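PDB 6HG6: L-glyceraldehyde 3-phosphate reductase from Clostridium beijerinckii, which probably reduces aldehydes such as methylglyoxal and furfural with NADPH as cofactor, as an aldo-keto reductase of the shaker channel beta-subunit family. Local coordinates for residues N192-S197 against N206-A211; L25-F30 against W285-S290. All coordinates share one frame; numbering follows the deposited sequence.

Contact 1: N192-S197 against N206-A211; sequences NQNRYS and NGLKRA. With NDP (NADPH dihydro-nicotinamide-adenine-dinucleotide phosphate), chain B; EDO (1,2-ethanediol), chain H.
Leu208 lays its branched end across the carboxamides of Asn192 and Asn194, alternate residues of one strand that send their side chains to the same side. Its CD2 meets Asn192 OD1 at 3.7 Å, while CD1 lies 3.6 Å from Asn194 OD1. Asn194 and Leu208 approach from opposite directions, both OD1 and ND2 of the amide bordering CG of the leucine, whereas Asn192 slides past. The leucine is turned into this position with CG anti to its backbone N (chi1 -173°). The amide nitrogens are bonded to other partners: Asn194 ND2 hydrogen-bonds Tyr170 O and also donates to a water 2.9 Å away, which Asn206 ND2 reaches more weakly at 3.3 Å; Asn192 ND2 has a weak bond to Gly218 O.

A polar link closes the other end. The extended Lys209 runs across the tyrosine at about a right angle, and its NZ donates to Tyr196 OH over 2.9 Å. That hydroxyl is also hydrogen-bonded to Glu204 OE2, and a salt bridge to Asp289 probably offsets the charge of this buried ammonium.

Just before the helix, Asn206 makes an Asx turn: its OD1 accepts from Leu208 N at 3.0 Å, the donor lying above the carbonyl plane. Gly207, with positive phi, takes the N-cap position.

Gln193, between the two asparagines, points the other way, into the barrel, where its NE2 comes close to the nicotinamide end of NADPH. The contact thus covers the outer side of barrel strand 189-195 with the first turn of helix 208-214; Met175 of helix 172-184 packs on Asn192 and Leu208, and Ile203 of helix 202-205 fills in beside Asn194, Tyr196 and Lys209.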
loop_
_atom_site.group_PDB
_atom_site.type_symbol
_atom_site.label_atom_id
_atom_site.label_comp_id
_atom_site.label_asym_id
_atom_site.label_seq_id
_atom_site.Cartn_x
_atom_site.Cartn_y
_atom_site.Cartn_z
ATOM N N ASN A 192 7.862 -2.538 -4.537
ATOM C CA ASN A 192 7.166 -3.806 -4.217
ATOM C C ASN A 192 6.075 -3.487 -3.195
ATOM O O ASN A 192 6.368 -2.764 -2.227
ATOM C CB ASN A 192 8.108 -4.790 -3.564
ATOM C CG ASN A 192 9.151 -5.279 -4.516
ATOM O OD1 ASN A 192 8.865 -6.231 -5.220
ATOM N ND2 ASN A 192 10.339 -4.661 -4.482
ATOM N N GLN A 193 4.889 -4.043 -3.365
ATOM C CA GLN A 193 3.792 -3.923 -2.392
ATOM C C GLN A 193 3.522 -5.310 -1.830
ATOM O O GLN A 193 3.137 -6.201 -2.580
ATOM C CB GLN A 193 2.544 -3.285 -2.976
ATOM C CG GLN A 193 1.428 -3.185 -1.963
ATOM C CD GLN A 193 0.309 -2.310 -2.463
ATOM O OE1 GLN A 193 0.530 -1.253 -3.071
ATOM N NE2 GLN A 193 -0.888 -2.771 -2.211
ATOM N N ASN A 194 3.720 -5.477 -0.532
ATOM C CA ASN A 194 3.630 -6.792 0.134
ATOM C C ASN A 194 2.966 -6.676 1.508
ATOM O O ASN A 194 3.098 -5.651 2.181
ATOM C CB ASN A 194 4.987 -7.485 0.249
ATOM C CG ASN A 194 5.622 -7.862 -1.068
ATOM O OD1 ASN A 194 6.076 -6.977 -1.785
ATOM N ND2 ASN A 194 5.626 -9.157 -1.394
ATOM N N ARG A 195 2.280 -7.731 1.899
ATOM C CA ARG A 195 1.644 -7.822 3.232
ATOM C C ARG A 195 2.766 -7.957 4.250
ATOM O O ARG A 195 3.645 -8.787 4.030
ATOM C CB ARG A 195 0.708 -9.035 3.325
ATOM C CG ARG A 195 -0.202 -9.019 4.548
ATOM C CD ARG A 195 -1.289 -10.113 4.577
ATOM N NE ARG A 195 -2.098 -10.128 3.362
ATOM C CZ ARG A 195 -1.872 -10.890 2.279
ATOM N NH1 ARG A 195 -0.852 -11.743 2.240
ATOM N NH2 ARG A 195 -2.661 -10.773 1.220
ATOM N N TYR A 196 2.720 -7.160 5.311
ATOM C CA TYR A 196 3.739 -7.195 6.389
ATOM C C TYR A 196 3.151 -6.651 7.672
ATOM O O TYR A 196 2.567 -5.567 7.626
ATOM C CB TYR A 196 4.951 -6.369 5.964
ATOM C CG TYR A 196 6.186 -6.504 6.812
ATOM C CD1 TYR A 196 6.598 -7.720 7.334
ATOM C CD2 TYR A 196 6.991 -5.402 7.072
ATOM C CE1 TYR A 196 7.746 -7.824 8.120
ATOM C CE2 TYR A 196 8.163 -5.504 7.802
ATOM C CZ TYR A 196 8.552 -6.714 8.337
ATOM O OH TYR A 196 9.701 -6.783 9.081
ATOM N N SER A 197 3.279 -7.396 8.758
ATOM C CA SER A 197 2.820 -6.952 10.091
ATOM C C SER A 197 3.630 -7.682 11.147
ATOM O O SER A 197 4.322 -8.646 10.824
ATOM C CB SER A 197 1.366 -7.231 10.308
ATOM O OG SER A 197 1.176 -8.629 10.400
ATOM N N ASN A 206 10.625 -15.163 2.748
ATOM C CA ASN A 206 10.538 -15.554 1.314
ATOM C C ASN A 206 11.544 -14.750 0.471
ATOM O O ASN A 206 11.427 -14.767 -0.738
ATOM C CB ASN A 206 9.117 -15.378 0.776
ATOM C CG ASN A 206 8.726 -13.932 0.616
ATOM O OD1 ASN A 206 9.505 -13.044 0.956
ATOM N ND2 ASN A 206 7.535 -13.691 0.081
ATOM N N GLY A 207 12.458 -14.029 1.115
ATOM C CA GLY A 207 13.535 -13.276 0.456
ATOM C C GLY A 207 13.142 -11.902 -0.040
ATOM O O GLY A 207 14.064 -11.191 -0.447
ATOM N N LEU A 208 11.876 -11.498 0.041
ATOM C CA LEU A 208 11.432 -10.226 -0.579
ATOM C C LEU A 208 12.087 -9.038 0.117
ATOM O O LEU A 208 12.622 -8.134 -0.603
ATOM C CB LEU A 208 9.905 -10.137 -0.619
ATOM C CG LEU A 208 9.307 -8.943 -1.376
ATOM C CD1 LEU A 208 9.427 -7.678 -0.539
ATOM C CD2 LEU A 208 9.955 -8.752 -2.759
ATOM N N LYS A 209 12.039 -8.976 1.435
ATOM C CA LYS A 209 12.572 -7.781 2.133
ATOM C C LYS A 209 14.064 -7.600 1.832
ATOM O O LYS A 209 14.448 -6.453 1.481
ATOM C CB LYS A 209 12.280 -7.865 3.619
ATOM C CG LYS A 209 12.411 -6.561 4.383
ATOM C CD LYS A 209 12.043 -6.773 5.847
ATOM C CE LYS A 209 12.261 -5.537 6.691
ATOM N NZ LYS A 209 12.227 -5.789 8.143
ATOM N N ARG A 210 14.838 -8.674 1.869
ATOM C CA ARG A 210 16.286 -8.632 1.578
ATOM C C ARG A 210 16.535 -8.352 0.084
ATOM O O ARG A 210 17.447 -7.580 -0.187
ATOM C CB ARG A 210 16.942 -9.935 2.027
ATOM C CG ARG A 210 18.411 -10.078 1.646
ATOM C CD ARG A 210 18.909 -11.381 2.249
ATOM N NE ARG A 210 20.098 -11.986 1.638
ATOM C CZ ARG A 210 21.297 -12.196 2.213
ATOM N NH1 ARG A 210 21.563 -11.836 3.465
ATOM N NH2 ARG A 210 22.246 -12.795 1.514
ATOM N N ALA A 211 15.811 -8.980 -0.841
ATOM C CA ALA A 211 16.020 -8.779 -2.296
ATOM C C ALA A 211 15.703 -7.323 -2.641
ATOM O O ALA A 211 16.437 -6.748 -3.431
ATOM C CB ALA A 211 15.192 -9.737 -3.123
HETATM P PA NDP B . -4.768 -1.858 7.831
HETATM O O1A NDP B . -4.107 -3.129 8.248
HETATM O O2A NDP B . -4.200 -0.495 8.067
HETATM O O5B NDP B . -6.308 -1.872 8.296
HETATM C C5B NDP B . -7.147 -0.721 8.013
HETATM C C4B NDP B . -8.385 -0.783 8.870
HETATM O O4B NDP B . -7.969 -0.868 10.257
HETATM C C3B NDP B . -9.332 0.424 8.808
HETATM O O3B NDP B . -10.311 0.328 7.777
HETATM C C2B NDP B . -9.969 0.368 10.190
HETATM O O2B NDP B . -10.967 -0.648 10.150
HETATM C C1B NDP B . -8.804 -0.075 11.066
HETATM N N9A NDP B . -7.977 0.995 11.610
HETATM C C8A NDP B . -7.163 1.859 10.918
HETATM N N7A NDP B . -6.496 2.680 11.690
HETATM C C5A NDP B . -6.891 2.338 12.976
HETATM C C6A NDP B . -6.537 2.842 14.242
HETATM N N6A NDP B . -5.671 3.836 14.424
HETATM N N1A NDP B . -7.110 2.267 15.332
HETATM C C2A NDP B . -7.980 1.265 15.140
HETATM N N3A NDP B . -8.381 0.706 14.000
HETATM C C4A NDP B . -7.794 1.292 12.941
HETATM O O3 NDP B . -4.912 -1.900 6.220
HETATM P PN NDP B . -5.814 -2.714 5.178
HETATM O O1N NDP B . -7.115 -1.991 5.065
HETATM O O2N NDP B . -5.798 -4.180 5.465
HETATM O O5D NDP B . -4.964 -2.467 3.829
HETATM C C5D NDP B . -4.502 -1.118 3.562
HETATM C C4D NDP B . -4.305 -0.948 2.074
HETATM O O4D NDP B . -3.311 -1.883 1.617
HETATM C C3D NDP B . -5.506 -1.262 1.185
HETATM O O3D NDP B . -6.436 -0.188 1.202
HETATM C C2D NDP B . -4.796 -1.462 -0.159
HETATM O O2D NDP B . -4.493 -0.220 -0.738
HETATM C C1D NDP B . -3.522 -2.196 0.249
HETATM N N1N NDP B . -3.645 -3.668 0.100
HETATM C C2N NDP B . -2.931 -4.314 -0.880
HETATM C C3N NDP B . -3.194 -5.603 -1.253
HETATM C C7N NDP B . -2.368 -6.234 -2.343
HETATM O O7N NDP B . -1.533 -5.564 -2.979
HETATM N N7N NDP B . -2.597 -7.521 -2.601
HETATM C C4N NDP B . -4.307 -6.317 -0.535
HETATM C C5N NDP B . -4.866 -5.602 0.632
HETATM C C6N NDP B . -4.474 -4.385 0.941
HETATM P P2B NDP B . -12.262 -0.450 11.098
HETATM O O1X NDP B . -12.579 1.006 11.377
HETATM O O2X NDP B . -13.383 -1.136 10.334
HETATM O O3X NDP B . -11.855 -1.208 12.353
HETATM C C1 EDO H . 16.327 -13.915 2.961
HETATM O O1 EDO H . 16.970 -14.007 1.691
HETATM C C2 EDO H . 15.216 -14.893 3.108
HETATM O O2 EDO H . 14.039 -14.316 3.646
HETATM O O HOH W 1 5.060 -11.547 0.218
#

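Contact 2: L25-F30 against W285-S290; sequences LPMISF and WVLKDS
Met27 and Leu287 meet through apolar side-chain groups, with Ile28 adding a smaller share. The thioether chain of Met27 bends at its last torsion (chi3 71°), which swings the terminal methyl toward the leucine: CE touches Leu287 CD1 at 3.6 Å and also lies 4.1 Å from Leu287 CB. The two side chains cross at a slant. Ile28 contributes only its CD1, 4.3 Å from Leu287 CD1, so the leucine end is bordered by two successive residues of the 25-30 segment. Leu287 also approaches a polar atom, the backbone carbonyl of Met27, with CD1 and CD2 each 3.7 Å from Met27 O.

No hydrogen bond joins the two segments. Among residues 285-290, where the chain leaves its helix, Lys288 NZ and Asp289 OD2 form a salt bridge of 2.9 Å, the lysine approaching the syn side of the carboxylate, 33° out of its plane. Lys209 is the other salt-bridge partner of this OD2. The Lys288 ammonium stands 3.8 Å above one face of the Trp285 ring, displaced toward the rim. In the backbone, a bond of 3.1 Å from Lys288 N to Trp285 O spans the end of the helix.

In the fold, Met27 links strand 24-26, which pairs with 15-17 in a small antiparallel sheet, to strand 28-31, the first of the barrel. Beside it runs strand 294-297, the last of the barrel, to which Met27 and Ser29 are joined by backbone bonds, while Ile28 packs on Val295 and Ile297. Leu287, just past the end of helix 278-286, thus packs beside the first and last barrel strands, with Ile311, Val312 and Ile315 filling in around Met27 and Ile28.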
loop_
_atom_site.group_PDB
_atom_site.type_symbol
_atom_site.label_atom_id
_atom_site.label_comp_id
_atom_site.label_asym_id
_atom_site.label_seq_id
_atom_site.Cartn_x
_atom_site.Cartn_y
_atom_site.Cartn_z
ATOM N N LEU A 25 7.720 8.333 -1.227
ATOM C CA LEU A 25 6.381 8.044 -0.710
ATOM C C LEU A 25 6.294 8.708 0.667
ATOM O O LEU A 25 7.281 8.794 1.402
ATOM C CB LEU A 25 6.165 6.539 -0.536
ATOM C CG LEU A 25 6.339 5.660 -1.759
ATOM C CD1 LEU A 25 5.912 4.230 -1.452
ATOM C CD2 LEU A 25 5.553 6.204 -2.927
ATOM N N PRO A 26 5.090 9.127 1.094
ATOM C CA PRO A 26 4.877 9.504 2.490
ATOM C C PRO A 26 5.103 8.214 3.301
ATOM O O PRO A 26 4.779 7.131 2.809
ATOM C CB PRO A 26 3.383 9.853 2.559
ATOM C CG PRO A 26 2.768 8.986 1.444
ATOM C CD PRO A 26 3.822 9.034 0.353
ATOM N N MET A 27 5.573 8.323 4.530
ATOM C CA MET A 27 5.814 7.119 5.353
ATOM C C MET A 27 4.487 6.432 5.657
ATOM O O MET A 27 4.517 5.225 5.861
ATOM C CB MET A 27 6.566 7.456 6.633
ATOM C CG MET A 27 8.001 7.752 6.346
ATOM S SD MET A 27 8.917 7.985 7.912
ATOM C CE MET A 27 8.962 6.326 8.564
ATOM N N ILE A 28 3.387 7.173 5.621
ATOM C CA ILE A 28 1.999 6.629 5.666
ATOM C C ILE A 28 1.346 6.905 4.313
ATOM O O ILE A 28 1.256 8.058 3.956
ATOM C CB ILE A 28 1.127 7.231 6.804
ATOM C CG1 ILE A 28 1.770 7.121 8.183
ATOM C CG2 ILE A 28 -0.232 6.565 6.796
ATOM C CD1 ILE A 28 2.133 5.716 8.516
ATOM N N SER A 29 0.905 5.850 3.631
ATOM C CA SER A 29 0.125 5.894 2.380
ATOM C C SER A 29 -1.303 5.476 2.702
ATOM O O SER A 29 -1.497 4.682 3.683
ATOM C CB SER A 29 0.725 5.026 1.309
ATOM O OG SER A 29 2.032 5.473 0.948
ATOM N N PHE A 30 -2.244 5.899 1.855
ATOM C CA PHE A 30 -3.671 5.647 2.089
ATOM C C PHE A 30 -4.195 4.712 1.004
ATOM O O PHE A 30 -4.057 5.011 -0.185
ATOM C CB PHE A 30 -4.422 6.970 2.166
ATOM C CG PHE A 30 -5.823 6.751 2.626
ATOM C CD1 PHE A 30 -6.064 6.403 3.953
ATOM C CD2 PHE A 30 -6.865 6.777 1.728
ATOM C CE1 PHE A 30 -7.348 6.091 4.373
ATOM C CE2 PHE A 30 -8.156 6.489 2.163
ATOM C CZ PHE A 30 -8.388 6.184 3.476
ATOM N N TRP A 285 6.274 -0.311 13.851
ATOM C CA TRP A 285 7.133 -1.506 13.726
ATOM C C TRP A 285 7.385 -1.825 12.248
ATOM O O TRP A 285 8.526 -2.145 11.866
ATOM C CB TRP A 285 6.498 -2.658 14.517
ATOM C CG TRP A 285 7.314 -3.903 14.475
ATOM C CD1 TRP A 285 8.215 -4.302 15.409
ATOM C CD2 TRP A 285 7.312 -4.916 13.456
ATOM N NE1 TRP A 285 8.770 -5.488 15.031
ATOM C CE2 TRP A 285 8.246 -5.894 13.858
ATOM C CE3 TRP A 285 6.610 -5.109 12.274
ATOM C CZ2 TRP A 285 8.530 -7.020 13.092
ATOM C CZ3 TRP A 285 6.883 -6.234 11.525
ATOM C CH2 TRP A 285 7.807 -7.183 11.945
ATOM N N VAL A 286 6.363 -1.784 11.419
ATOM C CA VAL A 286 6.531 -2.090 9.984
ATOM C C VAL A 286 7.566 -1.145 9.347
ATOM O O VAL A 286 8.226 -1.575 8.383
ATOM C CB VAL A 286 5.155 -2.034 9.297
ATOM C CG1 VAL A 286 5.276 -1.867 7.845
ATOM C CG2 VAL A 286 4.352 -3.270 9.651
ATOM N N LEU A 287 7.673 0.079 9.828
ATOM C CA LEU A 287 8.596 1.127 9.295
ATOM C C LEU A 287 9.969 1.114 9.977
ATOM O O LEU A 287 10.783 2.003 9.685
ATOM C CB LEU A 287 7.963 2.507 9.507
ATOM C CG LEU A 287 6.782 2.829 8.584
ATOM C CD1 LEU A 287 6.118 4.105 9.051
ATOM C CD2 LEU A 287 7.180 2.933 7.123
ATOM N N LYS A 288 10.234 0.206 10.894
ATOM C CA LYS A 288 11.468 0.335 11.710
ATOM C C LYS A 288 12.727 0.251 10.839
ATOM O O LYS A 288 13.748 0.842 11.240
ATOM C CB LYS A 288 11.469 -0.694 12.840
ATOM C CG LYS A 288 11.692 -2.149 12.470
ATOM C CD LYS A 288 11.424 -3.021 13.681
ATOM C CE LYS A 288 11.937 -4.439 13.592
ATOM N NZ LYS A 288 11.887 -5.032 12.263
ATOM N N ASP A 289 12.714 -0.602 9.841
ATOM C CA ASP A 289 13.858 -0.858 8.927
ATOM C C ASP A 289 13.758 0.053 7.698
ATOM O O ASP A 289 12.692 0.166 7.092
ATOM C CB ASP A 289 13.934 -2.337 8.551
ATOM C CG ASP A 289 14.108 -3.246 9.759
ATOM O OD1 ASP A 289 14.955 -2.941 10.652
ATOM O OD2 ASP A 289 13.350 -4.216 9.850
ATOM N N SER A 290 14.875 0.648 7.304
ATOM C CA SER A 290 14.904 1.631 6.179
ATOM C C SER A 290 14.409 1.022 4.877
ATOM O O SER A 290 13.897 1.814 4.026
ATOM C CB SER A 290 16.317 2.197 6.015
ATOM O OG SER A 290 17.212 1.157 5.657
#

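Overall arrangement
Both contacts belong to one TIM barrel, their centres 13 Å apart. Contact 1 joins a strand to a helix; contact 2 joins the start of strand 28-31 to the loop after helix 278-286. Along the chain, contact 1 falls wholly between the halves of contact 2: 25-30 first, then 192-197 and 206-211, finally 285-290. They meet directly: Lys209 NZ forms a salt bridge of 2.6 Å to Asp289 OD2, and Tyr196 OH packs against Trp285 CH2 at 3.5 Å. In contact 1, helix 208-214 packs behind strand 189-195, the sixth, whose Gln193 faces NADPH at the C-terminal mouth of the barrel; contact 2 lies at the closure between strands 28-31 and 294-297.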